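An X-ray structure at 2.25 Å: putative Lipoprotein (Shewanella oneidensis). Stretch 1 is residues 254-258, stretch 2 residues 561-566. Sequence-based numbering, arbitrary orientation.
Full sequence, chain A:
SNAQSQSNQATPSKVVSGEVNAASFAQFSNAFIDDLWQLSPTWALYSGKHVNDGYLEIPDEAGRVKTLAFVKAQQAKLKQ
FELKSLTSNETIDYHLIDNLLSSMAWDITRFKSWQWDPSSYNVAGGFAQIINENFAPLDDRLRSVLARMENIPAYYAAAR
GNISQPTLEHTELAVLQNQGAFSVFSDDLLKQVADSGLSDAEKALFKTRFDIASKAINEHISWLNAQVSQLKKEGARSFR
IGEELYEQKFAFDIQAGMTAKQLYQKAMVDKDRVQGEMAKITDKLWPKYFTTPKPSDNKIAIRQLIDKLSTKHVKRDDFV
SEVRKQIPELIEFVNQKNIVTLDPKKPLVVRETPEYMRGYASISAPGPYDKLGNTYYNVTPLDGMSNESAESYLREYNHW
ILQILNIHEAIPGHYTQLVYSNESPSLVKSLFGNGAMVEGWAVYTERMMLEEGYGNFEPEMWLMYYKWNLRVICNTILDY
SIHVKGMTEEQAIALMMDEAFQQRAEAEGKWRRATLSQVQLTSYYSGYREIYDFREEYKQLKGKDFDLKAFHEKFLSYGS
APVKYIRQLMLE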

# COMPACT_ATOMS: atom_id res chain seq x y z
N ILE A 254 9.08 4.55 5.50
CA ILE A 254 9.78 4.35 4.22
C ILE A 254 11.20 3.81 4.43
O ILE A 254 11.67 2.96 3.69
CB ILE A 254 9.85 5.68 3.48
CG1 ILE A 254 8.43 6.25 3.27
CG2 ILE A 254 10.56 5.56 2.14
CD1 ILE A 254 7.46 5.41 2.44
N GLN A 255 11.86 4.28 5.47
CA GLN A 255 13.21 3.89 5.79
C GLN A 255 14.13 4.18 4.64
O GLN A 255 15.03 3.41 4.34
CB GLN A 255 13.29 2.43 6.25
CG GLN A 255 12.53 2.12 7.52
CD GLN A 255 12.78 0.70 8.01
OE1 GLN A 255 11.93 -0.19 7.82
NE2 GLN A 255 13.89 0.49 8.66
N ALA A 256 13.92 5.32 4.02
CA ALA A 256 14.77 5.80 2.94
C ALA A 256 16.10 6.25 3.51
O ALA A 256 16.26 6.56 4.72
CB ALA A 256 14.11 7.00 2.26
N GLY A 257 17.04 6.31 2.58
CA GLY A 257 18.37 6.82 2.82
C GLY A 257 18.47 8.31 2.56
O GLY A 257 19.54 8.79 2.26
N MSE A 258 17.36 9.02 2.67
CA MSE A 258 17.36 10.49 2.59
C MSE A 258 16.15 11.02 3.40
O MSE A 258 15.29 10.22 3.84
CB MSE A 258 17.28 10.93 1.14
CG MSE A 258 15.96 10.62 0.47
SE MSE A 258 15.89 11.00 -1.48
CE MSE A 258 16.24 9.24 -2.30
N ALA A 561 13.30 -6.00 1.94
CA ALA A 561 14.01 -5.16 2.87
C ALA A 561 14.02 -3.76 2.27
O ALA A 561 13.95 -3.61 1.07
CB ALA A 561 15.45 -5.62 3.10
N PRO A 562 14.15 -2.73 3.13
CA PRO A 562 14.31 -1.38 2.65
C PRO A 562 15.51 -1.29 1.71
O PRO A 562 16.57 -1.89 1.97
CB PRO A 562 14.61 -0.58 3.93
CG PRO A 562 14.09 -1.42 5.06
CD PRO A 562 14.29 -2.84 4.59
N VAL A 563 15.35 -0.50 0.66
CA VAL A 563 16.40 -0.35 -0.31
C VAL A 563 17.77 0.04 0.30
O VAL A 563 18.82 -0.48 -0.12
CB VAL A 563 16.00 0.66 -1.39
CG1 VAL A 563 17.13 0.84 -2.41
CG2 VAL A 563 14.67 0.23 -2.05
N LYS A 564 17.80 0.89 1.32
CA LYS A 564 19.08 1.28 1.86
C LYS A 564 19.84 0.13 2.51
O LYS A 564 21.07 0.13 2.54
CB LYS A 564 19.00 2.44 2.83
CG LYS A 564 18.23 2.20 4.11
CD LYS A 564 18.61 3.30 5.10
CE LYS A 564 17.62 3.50 6.23
NZ LYS A 564 18.31 4.07 7.44
N TYR A 565 19.12 -0.85 3.04
CA TYR A 565 19.77 -1.98 3.66
C TYR A 565 20.32 -2.93 2.58
O TYR A 565 21.42 -3.46 2.72
CB TYR A 565 18.83 -2.66 4.69
CG TYR A 565 18.63 -1.78 5.95
CD1 TYR A 565 19.77 -1.26 6.67
CD2 TYR A 565 17.34 -1.47 6.42
CE1 TYR A 565 19.61 -0.45 7.81
CE2 TYR A 565 17.17 -0.68 7.57
CZ TYR A 565 18.31 -0.16 8.27
OH TYR A 565 18.15 0.63 9.43
N ILE A 566 19.56 -3.11 1.51
CA ILE A 566 20.04 -3.88 0.38
C ILE A 566 21.31 -3.26 -0.21
O ILE A 566 22.29 -3.97 -0.45
CB ILE A 566 19.00 -4.06 -0.72
CG1 ILE A 566 17.81 -4.87 -0.20
CG2 ILE A 566 19.64 -4.74 -1.93
CD1 ILE A 566 16.59 -4.78 -1.13
O HOH W 1 15.43 2.57 1.76

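This is a small, water-bridged contact in which the turn after one helix packs against the first turn of another, held by van der Waals packing and a single shared water rather than by any direct hydrogen bond. Some 227 Å² is buried, counting both sides, between segments more than 300 residues apart in the chain.

The backbones set the terms. Gln255 is the first residue to leave helical geometry, and its positive phi (57°) turns the chain out of the helix. Across from it, Pro562 occupies the N-cap position, with Pro562 CA 6.2 Å from Gln255 CA; farther along, Gly257 CA and Lys564 CA come within 5.7 Å. The Pro562 carbonyl O accepts from Tyr565 N at 3.0 Å and from Ile566 N at 3.3 Å, closing the first helical turn. Lys564 N, one of the early helix amides that has no preceding turn to supply a carbonyl, gives its hydrogen to water 1, with N to water O 2.9 Å. That water in turn donates to Gln255 O at 2.7 Å, so one solvent molecule links a free helix-start amide to a carbonyl of the opposing turn.

Gln255 is the most heavily covered residue. Its extended side chain (chi1 m, chi2 t) lays Gln255 OE1 3.7 Å from Pro562 CG and brings Gln255 NE2 3.6 Å from Tyr565 CE2, at the ring edge and near its plane, so this is not a stack on the face.

Lys564 contributes its aliphatic stem: Lys564 CE lies 3.2 Å from Gln255 O and 3.7 Å from Ala256 O, where the polarized methylene beside the ammonium suits carbonyl oxygens. Lys564 CD passes 4.2 Å from Gly257 CA. A CB on that glycine would point toward the helix and sit 3.8 Å from Lys564 CB, close but not a clash.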